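Phosphoacetylglucosamine mutase (Aspergillus lentulus, PDB 5O9X) probably catalyses the interconversion of N-acetylglucosamine 6-phosphate and N-acetylglucosamine 1-phosphate, a step on the route to UDP-N-acetylglucosamine. Local coordinates at residues 282-286 with 287-291; 225-228 with 229-232; 161-164 with 165-168; 443-446 with 447-450. The protein carries 1 engineered substitution. All coordinates share one frame; numbering follows the deposited sequence.

Contacts 1 and 3 meet beside the bound glucose 1,6-bisphosphate. Their centres are 12 Å apart, and Asp286 OD2 of contact 1 lies 2.6 Å from Thr164 OG1 of contact 3, probably a hydrogen bond that ties the hairpin loop to the start of helix 164-176. Contact 1 touches the ligand directly through Arg289, whereas the side chain of Thr164 stays about 7 Å from it. Contact 2, on helix 221-231, lies in the same family region (domain II) as contact 1 but does not touch it, the nearest atoms being about 5 Å apart. Contact 4 is remote from the ligand-side pair, with its centre 21 Å from that of contact 1 and 31 Å from that of contact 3.

Contact 1: 282-286 with 287-291. Unlike the reference sequence in segment 287-291: Leu291 (reference Val). With G16 (1,6-di-O-phosphono-alpha-D-glucopyranose), chain B.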
loop_
_atom_site.group_PDB
_atom_site.type_symbol
_atom_site.label_atom_id
_atom_site.label_comp_id
_atom_site.label_asym_id
_atom_site.label_seq_id
_atom_site.Cartn_x
_atom_site.Cartn_y
_atom_site.Cartn_z
ATOM N N SER A 282 -2.426 -9.604 10.212
ATOM C CA SER A 282 -3.100 -10.027 8.978
ATOM C C SER A 282 -2.515 -9.246 7.822
ATOM O O SER A 282 -2.372 -8.037 7.919
ATOM C CB SER A 282 -4.567 -9.654 9.096
ATOM O OG SER A 282 -5.285 -10.656 9.834
ATOM N N LEU A 283 -2.160 -9.948 6.733
ATOM C CA LEU A 283 -1.797 -9.314 5.480
ATOM C C LEU A 283 -3.072 -9.210 4.648
ATOM O O LEU A 283 -4.084 -9.743 5.019
ATOM C CB LEU A 283 -0.869 -10.287 4.677
ATOM C CG LEU A 283 0.434 -10.666 5.396
ATOM C CD1 LEU A 283 1.273 -11.598 4.521
ATOM C CD2 LEU A 283 1.214 -9.386 5.783
ATOM N N ASP A 284 -3.013 -8.542 3.504
ATOM C CA ASP A 284 -4.163 -8.645 2.583
ATOM C C ASP A 284 -3.784 -9.500 1.374
ATOM O O ASP A 284 -2.704 -10.104 1.368
ATOM C CB ASP A 284 -4.794 -7.256 2.246
ATOM C CG ASP A 284 -3.900 -6.416 1.403
ATOM O OD1 ASP A 284 -2.674 -6.765 1.293
ATOM O OD2 ASP A 284 -4.402 -5.398 0.835
ATOM N N GLY A 285 -4.710 -9.604 0.408
ATOM C CA GLY A 285 -4.589 -10.511 -0.766
ATOM C C GLY A 285 -3.375 -10.288 -1.678
ATOM O O GLY A 285 -2.933 -11.255 -2.317
ATOM N N ASP A 286 -2.820 -9.066 -1.788
ATOM C CA ASP A 286 -1.527 -8.877 -2.543
ATOM C C ASP A 286 -0.317 -8.583 -1.608
ATOM O O ASP A 286 0.784 -8.146 -2.045
ATOM C CB ASP A 286 -1.632 -7.796 -3.632
ATOM C CG ASP A 286 -1.814 -6.391 -3.076
ATOM O OD1 ASP A 286 -2.280 -6.325 -1.916
ATOM O OD2 ASP A 286 -1.537 -5.348 -3.798
ATOM N N ALA A 287 -0.550 -8.778 -0.309
ATOM C CA ALA A 287 0.460 -8.567 0.750
ATOM C C ALA A 287 1.051 -7.127 0.705
ATOM O O ALA A 287 2.270 -6.919 0.810
ATOM C CB ALA A 287 1.571 -9.625 0.689
ATOM N N ASP A 288 0.155 -6.147 0.590
ATOM C CA ASP A 288 0.641 -4.818 0.682
ATOM C C ASP A 288 -0.005 -3.980 1.792
ATOM O O ASP A 288 0.103 -2.739 1.816
ATOM C CB ASP A 288 0.560 -4.144 -0.688
ATOM C CG ASP A 288 1.680 -3.098 -0.850
ATOM O OD1 ASP A 288 2.726 -3.181 -0.133
ATOM O OD2 ASP A 288 1.443 -2.190 -1.600
ATOM N N ARG A 289 -0.663 -4.672 2.703
ATOM C CA ARG A 289 -1.155 -4.074 3.968
ATOM C C ARG A 289 -0.815 -5.057 5.065
ATOM O O ARG A 289 -0.916 -6.282 4.850
ATOM C CB ARG A 289 -2.686 -3.965 3.956
ATOM C CG ARG A 289 -3.214 -2.969 2.939
ATOM C CD ARG A 289 -4.745 -2.921 3.110
ATOM N NE ARG A 289 -5.356 -2.117 2.030
ATOM C CZ ARG A 289 -6.627 -1.734 2.046
ATOM N NH1 ARG A 289 -7.410 -2.103 3.053
ATOM N NH2 ARG A 289 -7.152 -1.069 1.040
ATOM N N ILE A 290 -0.488 -4.528 6.253
ATOM C CA ILE A 290 -0.416 -5.408 7.432
ATOM C C ILE A 290 -1.050 -4.684 8.634
ATOM O O ILE A 290 -0.804 -3.499 8.824
ATOM C CB ILE A 290 1.002 -5.822 7.752
ATOM C CG1 ILE A 290 1.024 -6.818 8.954
ATOM C CG2 ILE A 290 1.946 -4.626 7.852
ATOM C CD1 ILE A 290 2.323 -7.544 9.066
ATOM N N LEU A 291 -1.879 -5.379 9.395
ATOM C CA LEU A 291 -2.013 -5.023 10.822
ATOM C C LEU A 291 -1.882 -6.052 11.810
ATOM O O LEU A 291 -1.905 -7.198 11.477
ATOM C CB LEU A 291 -3.235 -4.330 11.181
ATOM C CG LEU A 291 -4.560 -4.401 10.720
ATOM C CD1 LEU A 291 -4.129 -3.286 9.745
ATOM C CD2 LEU A 291 -4.826 -5.846 10.349
HETATM C C1 G16 B . -5.642 1.156 -2.113
HETATM C C2 G16 B . -4.593 2.254 -1.966
HETATM C C3 G16 B . -4.580 2.789 -0.498
HETATM C C4 G16 B . -5.930 3.278 -0.004
HETATM C C5 G16 B . -6.929 2.139 -0.169
HETATM C C6 G16 B . -8.376 2.538 0.001
HETATM O O1 G16 B . -5.286 0.060 -1.265
HETATM O O2 G16 B . -3.251 1.847 -2.377
HETATM O O3 G16 B . -3.585 3.731 -0.427
HETATM O O4 G16 B . -5.969 3.680 1.434
HETATM O O5 G16 B . -6.971 1.660 -1.535
HETATM O O6 G16 B . -8.668 3.581 -1.034
HETATM P P G16 B . -10.188 4.131 -1.174
HETATM O O1P G16 B . -10.687 4.563 0.225
HETATM O O2P G16 B . -11.070 2.959 -1.669
HETATM O O3P G16 B . -10.202 5.232 -2.255
HETATM P "P'" G16 B . -5.003 -1.450 -1.835
HETATM O O1X G16 B . -4.318 -1.311 -3.222
HETATM O O2X G16 B . -6.397 -2.104 -2.098
HETATM O O3X G16 B . -4.324 -2.232 -0.764
#
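Ala287 closes a type I turn that starts at Asp284, Ala287 N bonding to Asp284 O at 3.0 Å from well above the carbonyl plane. Its backbone takes a left-handed conformation (phi 56°), and the small methyl Ala287 CB fits against the end of Leu283, 4.3 Å from Leu283 CD1. The other branch, Leu283 CD2, lies 3.9 Å from Ile290 CD1, and both side chains pack on Ala428 of helix 428-442, a buried apolar surface that suits branched aliphatic side chains. Ser282 pairs with Leu291 in the strands: its N and O both bond to Leu291, Ser282 N meeting Leu291 O at 2.8 Å. A compact hydroxyl suits this buried spot because Ser282 OG bonds to both Asp215 and Tyr293. Strands 279-283 and 290-295 thus flank a loop reading Asp-Gly-Asp-Ala-Asp-Arg, the sequence that binds the catalytic metal ion in phosphohexomutase relatives. Within it Asp284 turns its carboxylate back toward the N-H groups of Asp288 and Arg289, CG lying between the backbone N and carbonyl carbon (chi1 69°). Asp284 OD1 then receives Asp288 N at 3.0 Å and, weakly, Arg289 N. Asp284 OD2 lies across the Arg289 chain, against CG and CD, and makes with Arg289 NE a long, purely electrostatic pair of 3.6 Å. The extended arginine uses its edge for the ligand: Arg289 NE bonds to phosphate O3X at 3.0 Å, and Arg289 NH2 to the bridging O1 at 3.2 Å, nearly straight at 167°.

Contact 2: 225-228 with 229-232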
loop_
_atom_site.group_PDB
_atom_site.type_symbol
_atom_site.label_atom_id
_atom_site.label_comp_id
_atom_site.label_asym_id
_atom_site.label_seq_id
_atom_site.Cartn_x
_atom_site.Cartn_y
_atom_site.Cartn_z
ATOM N N LEU A 225 5.417 -15.815 1.929
ATOM C CA LEU A 225 5.983 -15.643 3.296
ATOM C C LEU A 225 6.620 -16.991 3.726
ATOM O O LEU A 225 7.667 -16.991 4.369
ATOM C CB LEU A 225 4.880 -15.276 4.310
ATOM C CG LEU A 225 5.286 -15.238 5.802
ATOM C CD1 LEU A 225 6.383 -14.195 5.938
ATOM C CD2 LEU A 225 4.027 -14.771 6.515
ATOM N N ARG A 226 5.940 -18.137 3.458
ATOM C CA ARG A 226 6.515 -19.472 3.762
ATOM C C ARG A 226 7.878 -19.622 3.095
ATOM O O ARG A 226 8.774 -20.184 3.697
ATOM C CB ARG A 226 5.561 -20.577 3.250
ATOM C CG ARG A 226 6.101 -22.045 3.354
ATOM C CD ARG A 226 5.153 -23.055 2.606
ATOM N NE ARG A 226 4.026 -22.819 3.346
ATOM C CZ ARG A 226 2.833 -22.371 3.012
ATOM N NH1 ARG A 226 2.278 -22.320 1.798
ATOM N NH2 ARG A 226 2.154 -22.094 4.084
ATOM N N GLU A 227 8.011 -19.159 1.846
ATOM C CA GLU A 227 9.290 -19.200 1.141
ATOM C C GLU A 227 10.377 -18.316 1.806
ATOM O O GLU A 227 11.508 -18.768 1.990
ATOM C CB GLU A 227 9.120 -18.797 -0.339
ATOM C CG GLU A 227 10.277 -19.124 -1.312
ATOM C CD GLU A 227 10.724 -20.594 -1.388
ATOM O OE1 GLU A 227 9.953 -21.531 -1.002
ATOM O OE2 GLU A 227 11.901 -20.824 -1.811
ATOM N N LEU A 228 10.015 -17.065 2.136
ATOM C CA LEU A 228 10.891 -16.144 2.826
ATOM C C LEU A 228 11.425 -16.800 4.111
ATOM O O LEU A 228 12.596 -16.635 4.413
ATOM C CB LEU A 228 10.143 -14.809 3.180
ATOM C CG LEU A 228 10.974 -13.948 4.191
ATOM C CD1 LEU A 228 12.264 -13.453 3.532
ATOM C CD2 LEU A 228 10.008 -12.773 4.551
ATOM N N ILE A 229 10.587 -17.566 4.836
ATOM C CA ILE A 229 11.005 -18.119 6.140
ATOM C C ILE A 229 12.217 -19.088 5.990
ATOM O O ILE A 229 13.115 -19.108 6.837
ATOM C CB ILE A 229 9.833 -18.798 6.747
ATOM C CG1 ILE A 229 8.947 -17.673 7.289
ATOM C CG2 ILE A 229 10.191 -19.744 7.943
ATOM C CD1 ILE A 229 7.567 -18.150 7.706
ATOM N N LYS A 230 12.287 -19.789 4.871
ATOM C CA LYS A 230 13.497 -20.620 4.582
ATOM C C LYS A 230 14.768 -19.835 4.514
ATOM O O LYS A 230 15.817 -20.385 4.818
ATOM C CB LYS A 230 13.338 -21.291 3.258
ATOM C CG LYS A 230 12.120 -22.205 3.198
ATOM C CD LYS A 230 12.147 -22.784 1.791
ATOM C CE LYS A 230 10.883 -23.579 1.500
ATOM N NZ LYS A 230 10.962 -23.930 0.032
ATOM N N TYR A 231 14.713 -18.565 4.072
ATOM C CA TYR A 231 15.899 -17.700 4.053
ATOM C C TYR A 231 16.258 -17.045 5.372
ATOM O O TYR A 231 17.356 -16.567 5.503
ATOM C CB TYR A 231 15.755 -16.616 2.983
ATOM C CG TYR A 231 15.736 -17.175 1.557
ATOM C CD1 TYR A 231 16.874 -17.086 0.726
ATOM C CD2 TYR A 231 14.571 -17.781 1.024
ATOM C CE1 TYR A 231 16.836 -17.610 -0.598
ATOM C CE2 TYR A 231 14.541 -18.226 -0.273
ATOM C CZ TYR A 231 15.683 -18.171 -1.072
ATOM O OH TYR A 231 15.661 -18.628 -2.400
ATOM N N LEU A 232 15.315 -16.972 6.339
ATOM C CA LEU A 232 15.528 -16.084 7.513
ATOM C C LEU A 232 16.605 -16.654 8.473
ATOM O O LEU A 232 16.752 -17.862 8.525
ATOM C CB LEU A 232 14.215 -15.824 8.279
ATOM C CG LEU A 232 13.190 -14.966 7.492
ATOM C CD1 LEU A 232 11.910 -14.895 8.316
ATOM C CD2 LEU A 232 13.710 -13.538 7.295
HETATM O O HOH W 1 13.188 -19.136 -3.321
#
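Lys230 NZ and Glu227 OE1 form a salt bridge of 2.8 Å, one turn apart on the surface of helix 221-231. The ammonium comes in on the syn side of the carboxylate, 23° out of its plane. Lysine reaches there with a chain extended beyond CG, while the shorter glutamate bends at chi2 (56°) to meet it. The second carboxylate oxygen, Glu227 OE2, accepts a bond from a water 2.6 Å away. The same water lies 2.7 Å from Tyr231 OH, so that acid and phenol, four residues apart, are joined through it. Tyr231 presents its ring edge to the backbone, with Tyr231 CD2 3.4 Å from Glu227 O, and the carboxylate plane stands steeply to the ring. Beneath these groups the backbone tightens toward the helix end: Ile229 N still bonds to Leu225 O at 3.0 Å, but Tyr231 N turns to Leu228 O, three residues back. On the side toward strand 240-243 Leu225 CG approaches Ile229 CD1, and the strand meets them through Ile242 and Ile240. Leu228 CD1 meets Leu232 CD2 at 4.0 Å, prolonging the apolar strip past the last turn. Such a division makes the helix amphipathic, as expected in a beta-alpha-beta unit: Leu225 and Leu228 are the buried members of its apolar side, while the two oxygens of Glu227 are divided between ammonium and water, so one carboxylate joins Lys230 and Tyr231 on the solvent side.

Contact 3: 161-164 with 165-168. Unlike the reference sequence in segment 161-164: Phe161 (reference Tyr).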
loop_
_atom_site.group_PDB
_atom_site.type_symbol
_atom_site.label_atom_id
_atom_site.label_comp_id
_atom_site.label_asym_id
_atom_site.label_seq_id
_atom_site.Cartn_x
_atom_site.Cartn_y
_atom_site.Cartn_z
ATOM N N PHE A 161 3.383 -15.329 -10.446
ATOM C CA PHE A 161 2.733 -14.894 -9.231
ATOM C C PHE A 161 3.750 -14.222 -8.299
ATOM O O PHE A 161 4.776 -14.858 -7.888
ATOM C CB PHE A 161 2.124 -16.122 -8.496
ATOM C CG PHE A 161 1.004 -16.763 -9.275
ATOM C CD1 PHE A 161 -0.301 -16.257 -9.208
ATOM C CD2 PHE A 161 1.271 -17.835 -10.123
ATOM C CE1 PHE A 161 -1.367 -16.861 -9.961
ATOM C CE2 PHE A 161 0.228 -18.421 -10.889
ATOM C CZ PHE A 161 -1.091 -17.977 -10.770
ATOM N N MET A 162 3.439 -13.000 -7.887
ATOM C CA MET A 162 4.269 -12.294 -6.910
ATOM C C MET A 162 3.365 -11.378 -6.104
ATOM O O MET A 162 2.248 -11.034 -6.525
ATOM C CB MET A 162 5.343 -11.424 -7.643
ATOM C CG MET A 162 6.394 -12.255 -8.428
ATOM S SD MET A 162 8.026 -11.465 -8.554
ATOM C CE MET A 162 7.522 -10.001 -9.241
ATOM N N THR A 163 3.867 -10.935 -4.950
ATOM C CA THR A 163 3.132 -9.947 -4.123
ATOM C C THR A 163 3.398 -8.626 -4.831
ATOM O O THR A 163 4.328 -8.539 -5.673
ATOM C CB THR A 163 3.736 -9.876 -2.669
ATOM O OG1 THR A 163 5.048 -9.359 -2.698
ATOM C CG2 THR A 163 3.783 -11.261 -1.985
ATOM N N THR A 164 2.538 -7.635 -4.593
ATOM C CA THR A 164 2.777 -6.306 -5.140
ATOM C C THR A 164 4.175 -5.779 -4.820
ATOM O O THR A 164 4.847 -5.291 -5.710
ATOM C CB THR A 164 1.616 -5.394 -4.723
ATOM O OG1 THR A 164 0.442 -5.853 -5.429
ATOM C CG2 THR A 164 1.865 -3.901 -5.116
ATOM N N PRO A 165 4.593 -5.809 -3.549
ATOM C CA PRO A 165 5.915 -5.249 -3.258
ATOM C C PRO A 165 7.057 -6.031 -3.932
ATOM O O PRO A 165 8.060 -5.415 -4.289
ATOM C CB PRO A 165 6.053 -5.445 -1.725
ATOM C CG PRO A 165 4.665 -5.525 -1.215
ATOM C CD PRO A 165 3.807 -6.086 -2.321
ATOM N N GLN A 166 6.905 -7.357 -4.124
ATOM C CA GLN A 166 7.933 -8.109 -4.956
ATOM C C GLN A 166 8.086 -7.517 -6.346
ATOM O O GLN A 166 9.243 -7.344 -6.816
ATOM C CB GLN A 166 7.644 -9.588 -5.061
ATOM C CG GLN A 166 8.004 -10.285 -3.763
ATOM C CD GLN A 166 7.629 -11.769 -3.820
ATOM O OE1 GLN A 166 6.649 -12.194 -4.520
ATOM N NE2 GLN A 166 8.408 -12.576 -3.103
ATOM N N LEU A 167 6.958 -7.235 -7.009
ATOM C CA LEU A 167 7.025 -6.624 -8.338
ATOM C C LEU A 167 7.732 -5.218 -8.276
ATOM O O LEU A 167 8.624 -4.937 -9.080
ATOM C CB LEU A 167 5.597 -6.636 -9.027
ATOM C CG LEU A 167 5.896 -5.995 -10.369
ATOM C CD1 LEU A 167 6.513 -6.840 -11.485
ATOM C CD2 LEU A 167 4.907 -4.959 -10.794
ATOM N N HIS A 168 7.318 -4.309 -7.351
ATOM C CA HIS A 168 8.040 -3.016 -7.200
ATOM C C HIS A 168 9.567 -3.186 -6.963
ATOM O O HIS A 168 10.429 -2.425 -7.511
ATOM C CB HIS A 168 7.469 -2.306 -5.970
ATOM C CG HIS A 168 6.193 -1.590 -6.226
ATOM N ND1 HIS A 168 4.994 -2.241 -6.400
ATOM C CD2 HIS A 168 5.929 -0.259 -6.348
ATOM C CE1 HIS A 168 4.032 -1.338 -6.540
ATOM N NE2 HIS A 168 4.582 -0.133 -6.557
#
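The chain leaves strand 155-161 extended through Met162 and Thr163 and turns helical at Thr164, whereupon Leu167 N bonds back to Thr163 O at 3.2 Å. Thr163 and Gln166 then grip each other twice. Thr163 OG1, turned over its own backbone (chi1 66°), accepts from Gln166 N at 3.1 Å. In return Gln166, its chain extended beyond CG, lays OE1 against Thr163 N, also at 3.1 Å and close to straight (164°). Glutamine suits the place because its amide offers both an acceptor, used by Thr163 N, and a donor, NE2, which bonds to Tyr192 OH of helix 188-202. Met162 lies across the glutamine, CB against OE1, and curls at chi3 so that its methyl CE rests 3.9 Å from Leu167 CB; a flexible thioether suits that bent route. Two N-H groups of His168 converge on Thr164 O. His168 N comes almost along the C=O direction of Thr164 O at 3.1 Å, whereas ND1 approaches from above the carbonyl plane with the acceptor in the plane of its ring, an arrangement that fixes the ring's rotation. Thr164 CG2 runs alongside and touches His168 CE1 at 3.6 Å. Pro165 fits the first turn, where no N-H is needed as a donor. Together Thr163 and Gln166 make a capping box, closing the N-terminus of helix 164-176 in the alpha/beta/alpha domain I of the phosphohexomutase fold.

Contact 4: 443-446 with 447-450; sequences GWTP and KEWL
Glu448 OE1 is held by two donors from Thr445. Thr445 N meets Glu448 OE1 at 2.8 Å, nearly along the C-O direction, and the hydroxyl Thr445 OG1 donates to Glu448 OE1 at 2.7 Å from the syn side, 31° out of the carboxylate plane. The glutamate brings OE1 back to Thr445 by folding at chi2 (79°), and the proximity of a helix start would probably favour its negative form. Nearer the backbone, Glu448 CB lies over the five-membered ring of Trp444, 3.5 Å from its centroid and 12° off the normal, a CH-pi contact well served by a broad indole. Farther along the same indole, Trp444 CE3 lies 4.0 Å from Trp449 CB. The Trp449 ring is buried: its NE1 bonds to Arg308 O and it meets Tyr292 edge-to-face. Pro446, rigid and without an N-H, suits the first helical position; Pro446 O receives Leu450 N at 2.8 Å. Leu450 in turn packs on Phe294 and Leu304, so the short helix rests on strands 290-295 and 301-304. Thr445 is the N-cap of helix 446-451, and a glutamate three residues on that reaches back to the N-cap N-H is a familiar way of closing a helix N-terminus.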
loop_
_atom_site.group_PDB
_atom_site.type_symbol
_atom_site.label_atom_id
_atom_site.label_comp_id
_atom_site.label_asym_id
_atom_site.label_seq_id
_atom_site.Cartn_x
_atom_site.Cartn_y
_atom_site.Cartn_z
ATOM N N GLY A 443 11.860 -4.788 23.981
ATOM C CA GLY A 443 11.545 -5.864 24.989
ATOM C C GLY A 443 10.031 -5.918 25.192
ATOM O O GLY A 443 9.520 -6.662 26.019
ATOM N N TRP A 444 9.284 -5.173 24.367
ATOM C CA TRP A 444 7.833 -5.034 24.551
ATOM C C TRP A 444 7.067 -6.233 24.059
ATOM O O TRP A 444 7.527 -6.930 23.096
ATOM C CB TRP A 444 7.349 -3.852 23.670
ATOM C CG TRP A 444 7.434 -2.531 24.306
ATOM C CD1 TRP A 444 8.037 -2.191 25.544
ATOM C CD2 TRP A 444 7.002 -1.319 23.730
ATOM N NE1 TRP A 444 7.886 -0.861 25.757
ATOM C CE2 TRP A 444 7.307 -0.282 24.653
ATOM C CE3 TRP A 444 6.330 -0.999 22.510
ATOM C CZ2 TRP A 444 6.970 1.059 24.421
ATOM C CZ3 TRP A 444 6.011 0.360 22.278
ATOM C CH2 TRP A 444 6.319 1.350 23.211
ATOM N N THR A 445 5.936 -6.490 24.724
ATOM C CA THR A 445 4.877 -7.403 24.191
ATOM C C THR A 445 3.767 -6.563 23.577
ATOM O O THR A 445 3.795 -5.343 23.735
ATOM C CB THR A 445 4.218 -8.283 25.286
ATOM O OG1 THR A 445 3.419 -7.456 26.154
ATOM C CG2 THR A 445 5.300 -9.068 26.144
ATOM N N PRO A 446 2.743 -7.199 22.934
ATOM C CA PRO A 446 1.630 -6.326 22.414
ATOM C C PRO A 446 0.922 -5.480 23.523
ATOM O O PRO A 446 0.500 -4.350 23.281
ATOM C CB PRO A 446 0.626 -7.345 21.802
ATOM C CG PRO A 446 1.518 -8.531 21.359
ATOM C CD PRO A 446 2.684 -8.580 22.359
ATOM N N LYS A 447 0.848 -6.018 24.715
ATOM C CA LYS A 447 0.376 -5.214 25.879
ATOM C C LYS A 447 1.046 -3.818 25.949
ATOM O O LYS A 447 0.318 -2.808 26.081
ATOM C CB LYS A 447 0.639 -5.971 27.225
ATOM C CG LYS A 447 0.204 -5.129 28.448
ATOM C CD LYS A 447 0.486 -5.848 29.777
ATOM C CE LYS A 447 -0.202 -5.062 30.907
ATOM N NZ LYS A 447 0.439 -5.327 32.214
ATOM N N GLU A 448 2.407 -3.743 25.988
ATOM C CA GLU A 448 3.088 -2.428 26.066
ATOM C C GLU A 448 2.907 -1.557 24.864
ATOM O O GLU A 448 2.778 -0.311 24.936
ATOM C CB GLU A 448 4.618 -2.585 26.339
ATOM C CG GLU A 448 4.908 -3.047 27.774
ATOM C CD GLU A 448 4.705 -4.529 27.990
ATOM O OE1 GLU A 448 4.865 -5.318 27.040
ATOM O OE2 GLU A 448 4.383 -4.938 29.103
ATOM N N TRP A 449 2.857 -2.184 23.694
ATOM C CA TRP A 449 2.626 -1.425 22.493
ATOM C C TRP A 449 1.189 -0.826 22.514
ATOM O O TRP A 449 1.016 0.345 22.204
ATOM C CB TRP A 449 2.800 -2.403 21.267
ATOM C CG TRP A 449 2.697 -1.747 19.887
ATOM C CD1 TRP A 449 2.628 -0.386 19.574
ATOM C CD2 TRP A 449 2.642 -2.450 18.648
ATOM N NE1 TRP A 449 2.573 -0.239 18.195
ATOM C CE2 TRP A 449 2.564 -1.487 17.604
ATOM C CE3 TRP A 449 2.624 -3.812 18.315
ATOM C CZ2 TRP A 449 2.449 -1.854 16.243
ATOM C CZ3 TRP A 449 2.560 -4.164 16.962
ATOM C CH2 TRP A 449 2.469 -3.200 15.946
ATOM N N LEU A 450 0.193 -1.623 22.877
ATOM C CA LEU A 450 -1.174 -1.104 23.013
ATOM C C LEU A 450 -1.271 0.057 24.036
ATOM O O LEU A 450 -1.990 1.050 23.782
ATOM C CB LEU A 450 -2.200 -2.218 23.348
ATOM C CG LEU A 450 -3.713 -1.812 23.300
ATOM C CD1 LEU A 450 -4.152 -1.707 21.840
ATOM C CD2 LEU A 450 -4.478 -2.879 24.035
#